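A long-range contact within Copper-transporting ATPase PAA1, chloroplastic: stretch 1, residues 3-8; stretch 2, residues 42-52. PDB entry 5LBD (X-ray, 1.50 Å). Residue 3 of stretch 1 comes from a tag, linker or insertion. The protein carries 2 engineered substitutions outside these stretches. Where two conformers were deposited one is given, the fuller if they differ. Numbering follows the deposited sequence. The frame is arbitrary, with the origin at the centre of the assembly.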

ATOM      1  N   SER A   3     -18.790   1.061  -5.844  1.00 50.45           N
ATOM      2  CA  SER A   3     -18.942   2.385  -6.430  1.00 54.29           C
ATOM      3  C   SER A   3     -17.811   3.281  -5.976  1.00 61.77           C
ATOM      4  O   SER A   3     -16.840   3.496  -6.696  1.00 69.03           O
ATOM      5  N   HIS A   4     -17.949   3.779  -4.756  1.00 44.61           N
ATOM      6  CA  HIS A   4     -17.026   4.728  -4.158  1.00 43.63           C
ATOM      7  C   HIS A   4     -16.118   3.993  -3.177  1.00 43.97           C
ATOM      8  O   HIS A   4     -16.498   3.820  -2.013  1.00 47.62           O
ATOM      9  N   PRO A   5     -14.931   3.527  -3.590  1.00 31.80           N
ATOM     10  CA  PRO A   5     -14.130   2.699  -2.679  1.00 27.81           C
ATOM     11  C   PRO A   5     -13.720   3.471  -1.437  1.00 27.09           C
ATOM     12  O   PRO A   5     -13.344   4.648  -1.500  1.00 24.30           O
ATOM     13  N   VAL A   6     -13.804   2.786  -0.298  0.59 25.17           N
ATOM     14  CA  VAL A   6     -13.366   3.325   0.983  0.59 23.83           C
ATOM     15  C   VAL A   6     -12.564   2.255   1.706  0.59 21.27           C
ATOM     16  O   VAL A   6     -12.949   1.079   1.721  0.59 23.91           O
ATOM     17  N   VAL A   7     -11.455   2.669   2.326  1.00 21.29           N
ATOM     18  CA  VAL A   7     -10.692   1.759   3.159  1.00 19.73           C
ATOM     19  C   VAL A   7     -11.569   1.320   4.311  1.00 24.54           C
ATOM     20  O   VAL A   7     -12.184   2.153   4.992  1.00 23.51           O
ATOM     21  N   THR A   8     -11.658   0.008   4.536  1.00 23.88           N
ATOM     22  CA  THR A   8     -12.418  -0.463   5.687  1.00 29.67           C
ATOM     23  C   THR A   8     -11.553  -1.139   6.731  1.00 36.63           C
ATOM     24  O   THR A   8     -11.786  -0.967   7.935  1.00 34.46           O
ATOM     25  N   HIS A  42      -6.425   6.832  -9.732  1.00 25.22           N
ATOM     26  CA  HIS A  42      -7.210   5.606  -9.569  1.00 25.97           C
ATOM     27  C   HIS A  42      -8.064   5.698  -8.306  1.00 21.87           C
ATOM     28  O   HIS A  42      -7.543   6.039  -7.253  1.00 20.60           O
ATOM     29  N   PRO A  43      -9.347   5.359  -8.361  1.00 23.03           N
ATOM     30  CA  PRO A  43     -10.184   5.470  -7.153  1.00 22.53           C
ATOM     31  C   PRO A  43      -9.683   4.685  -5.939  1.00 27.24           C
ATOM     32  O   PRO A  43      -9.793   5.163  -4.801  1.00 20.13           O
ATOM     33  N   VAL A  44      -9.137   3.485  -6.119  1.00 20.46           N
ATOM     34  CA  VAL A  44      -8.664   2.768  -4.925  1.00 19.99           C
ATOM     35  C   VAL A  44      -7.480   3.506  -4.292  1.00 19.82           C
ATOM     36  O   VAL A  44      -7.367   3.612  -3.053  1.00 20.81           O
ATOM     37  N   GLY A  45      -6.570   4.013  -5.127  1.00 20.67           N
ATOM     38  CA  GLY A  45      -5.439   4.740  -4.601  1.00 19.62           C
ATOM     39  C   GLY A  45      -5.866   6.018  -3.910  1.00 19.95           C
ATOM     40  O   GLY A  45      -5.360   6.363  -2.835  1.00 19.62           O
ATOM     41  N   LYS A  46      -6.831   6.723  -4.493  1.00 16.69           N
ATOM     42  CA  LYS A  46      -7.355   7.918  -3.854  1.00 16.89           C
ATOM     43  C   LYS A  46      -7.979   7.594  -2.508  1.00 17.22           C
ATOM     44  O   LYS A  46      -7.927   8.416  -1.585  1.00 16.75           O
ATOM     45  N   ALA A  47      -8.602   6.428  -2.387  1.00 16.21           N
ATOM     46  CA  ALA A  47      -9.173   6.029  -1.103  1.00 20.59           C
ATOM     47  C   ALA A  47      -8.090   5.833  -0.050  1.00 15.89           C
ATOM     48  O   ALA A  47      -8.307   6.190   1.121  1.00 17.04           O
ATOM     49  N   ILE A  48      -6.946   5.240  -0.426  1.00 15.38           N
ATOM     50  CA  ILE A  48      -5.817   5.103   0.494  1.00 14.75           C
ATOM     51  C   ILE A  48      -5.323   6.481   0.926  1.00 14.77           C
ATOM     52  O   ILE A  48      -5.124   6.754   2.118  1.00 14.04           O
ATOM     53  N   VAL A  49      -5.120   7.377  -0.049  1.00 13.44           N
ATOM     54  CA  VAL A  49      -4.661   8.718   0.258  1.00 14.56           C
ATOM     55  C   VAL A  49      -5.608   9.413   1.242  1.00 15.68           C
ATOM     56  O   VAL A  49      -5.167  10.085   2.175  1.00 17.61           O
ATOM     57  N   LYS A  50      -6.920   9.320   1.007  1.00 15.79           N
ATOM     58  CA  LYS A  50      -7.894   9.970   1.872  1.00 16.69           C
ATOM     59  C   LYS A  50      -7.806   9.413   3.284  1.00 16.13           C
ATOM     60  O   LYS A  50      -7.791  10.170   4.261  1.00 17.75           O
ATOM     61  N   ALA A  51      -7.730   8.093   3.396  1.00 16.28           N
ATOM     62  CA  ALA A  51      -7.720   7.459   4.717  1.00 17.98           C
ATOM     63  C   ALA A  51      -6.461   7.829   5.493  1.00 14.61           C
ATOM     64  O   ALA A  51      -6.496   7.926   6.725  1.00 16.31           O
ATOM     65  N   ALA A  52      -5.364   8.054   4.797  1.00 16.70           N
ATOM     66  CA  ALA A  52      -4.044   8.244   5.372  1.00 18.40           C
ATOM     67  C   ALA A  52      -3.725   9.682   5.724  1.00 18.83           C
ATOM     68  O   ALA A  52      -2.687   9.930   6.348  1.00 21.03           O
TER

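An extended segment can pack on a helix by sending alternate side chains into it, and the contact between residues 3-8 and the helix beginning at P43 illustrates the principle. S3, a tag residue, lies out of reach. H4 (chi1 t) points its CA-to-CB bond away, yet its ring bends back, so that NE2 comes within 4.5 Å of NZ of K50, whose all-t chain ends with NZ at the ring edge, near its plane; this is proximity, not a hydrogen bond.

P5 points toward the helix and is the residue most covered by it. Its C-gamma endo ring packs against the first turn, with CG 3.7 Å from CB of P43 and CB 4.4 Å from CG2 of V44 (chi1 t). A47 points its methyl toward stretch 1, and its CB sits 3.4 Å from the backbone O of P5. V6 (t) turns its side chain away.

V7 (t) points in again, one helical turn further on. Its CG2 lies 3.9 Å from CB of A51 and 4.3 Å from CG1 of I48 (m, t). No direct hydrogen bond joins the stretches, but the O of water 1 accepts from V7 N at 3.1 Å and donates to A47 O at 2.8 Å, adding a polar bridge to an otherwise largely apolar contact. T8 (p) is beyond reach.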

ATOM      1  CB  SER A   3     -20.277   3.012  -6.036  1.00 65.77           C
ATOM      2  OG  SER A   3     -20.251   4.409  -6.262  1.00 67.83           O
ATOM      3  CB  HIS A   4     -17.839   5.826  -3.462  1.00 53.58           C
ATOM      4  CG  HIS A   4     -17.013   6.800  -2.684  1.00 59.16           C
ATOM      5  ND1 HIS A   4     -15.692   7.061  -2.979  1.00 62.81           N
ATOM      6  CD2 HIS A   4     -17.320   7.571  -1.614  1.00 67.11           C
ATOM      7  CE1 HIS A   4     -15.222   7.955  -2.127  1.00 64.88           C
ATOM      8  NE2 HIS A   4     -16.190   8.281  -1.289  1.00 72.72           N
ATOM      9  CB  PRO A   5     -12.915   2.298  -3.526  1.00 43.43           C
ATOM     10  CG  PRO A   5     -12.886   3.258  -4.650  1.00 58.24           C
ATOM     11  CD  PRO A   5     -14.289   3.670  -4.904  1.00 45.12           C
ATOM     12  CB  VAL A   6     -14.556   3.783   1.847  0.59 39.18           C
ATOM     13  CG1 VAL A   6     -14.056   4.553   3.050  0.59 31.77           C
ATOM     14  CG2 VAL A   6     -15.514   4.626   1.034  0.59 37.87           C
ATOM     15  CB  VAL A   7      -9.413   2.436   3.656  1.00 20.90           C
ATOM     16  CG1 VAL A   7      -8.748   1.606   4.729  1.00 22.43           C
ATOM     17  CG2 VAL A   7      -8.459   2.678   2.489  1.00 21.03           C
ATOM     18  CB  THR A   8     -13.536  -1.412   5.245  1.00 42.81           C
ATOM     19  OG1 THR A   8     -12.986  -2.533   4.556  1.00 46.04           O
ATOM     20  CG2 THR A   8     -14.492  -0.688   4.333  1.00 39.93           C
ATOM     21  CB  HIS A  42      -6.304   4.377  -9.458  1.00 25.28           C
ATOM     22  CG  HIS A  42      -5.447   4.144 -10.658  1.00 30.15           C
ATOM     23  ND1 HIS A  42      -5.832   4.520 -11.926  1.00 46.85           N
ATOM     24  CD2 HIS A  42      -4.214   3.598 -10.786  1.00 41.19           C
ATOM     25  CE1 HIS A  42      -4.879   4.210 -12.785  1.00 47.43           C
ATOM     26  NE2 HIS A  42      -3.888   3.647 -12.119  1.00 39.78           N
ATOM     27  CB  PRO A  43     -11.542   4.955  -7.640  1.00 25.18           C
ATOM     28  CG  PRO A  43     -11.570   5.267  -9.102  1.00 27.63           C
ATOM     29  CD  PRO A  43     -10.152   5.060  -9.568  1.00 26.35           C
ATOM     30  CB  VAL A  44      -8.318   1.303  -5.283  1.00 22.87           C
ATOM     31  CG1 VAL A  44      -7.734   0.576  -4.087  1.00 23.69           C
ATOM     32  CG2 VAL A  44      -9.547   0.581  -5.803  1.00 36.68           C
ATOM     33  CB  LYS A  46      -8.381   8.582  -4.745  1.00 19.21           C
ATOM     34  CG  LYS A  46      -7.745   9.183  -6.010  1.00 20.83           C
ATOM     35  CD  LYS A  46      -8.748   9.958  -6.836  1.00 30.57           C
ATOM     36  CE  LYS A  46      -9.058  11.296  -6.188  1.00 50.24           C
ATOM     37  NZ  LYS A  46      -9.598  12.292  -7.172  1.00 73.10           N
ATOM     38  CB  ALA A  47     -10.001   4.753  -1.268  1.00 19.14           C
ATOM     39  CB  ILE A  48      -4.698   4.281  -0.165  1.00 14.52           C
ATOM     40  CG1 ILE A  48      -5.165   2.836  -0.340  1.00 15.20           C
ATOM     41  CG2 ILE A  48      -3.462   4.304   0.680  1.00 17.65           C
ATOM     42  CD1 ILE A  48      -4.218   2.019  -1.145  1.00 17.96           C
ATOM     43  CB  VAL A  49      -4.471   9.502  -1.051  1.00 16.16           C
ATOM     44  CG1 VAL A  49      -4.210  10.951  -0.769  1.00 17.77           C
ATOM     45  CG2 VAL A  49      -3.362   8.895  -1.839  1.00 18.64           C
ATOM     46  CB  LYS A  50      -9.294   9.753   1.302  1.00 18.69           C
ATOM     47  CG  LYS A  50     -10.406  10.430   2.103  1.00 24.12           C
ATOM     48  CD  LYS A  50     -11.790  10.237   1.502  1.00 38.40           C
ATOM     49  CE  LYS A  50     -12.809  11.094   2.238  1.00 47.91           C
ATOM     50  NZ  LYS A  50     -14.193  10.822   1.778  1.00 59.29           N
ATOM     51  CB  ALA A  51      -7.810   5.933   4.555  1.00 17.13           C
ATOM     52  CB  ALA A  52      -2.984   7.721   4.398  1.00 16.70           C
TER
HETATM   53  O   HOH W   1     -10.864   5.692   2.131  1.00 18.31           O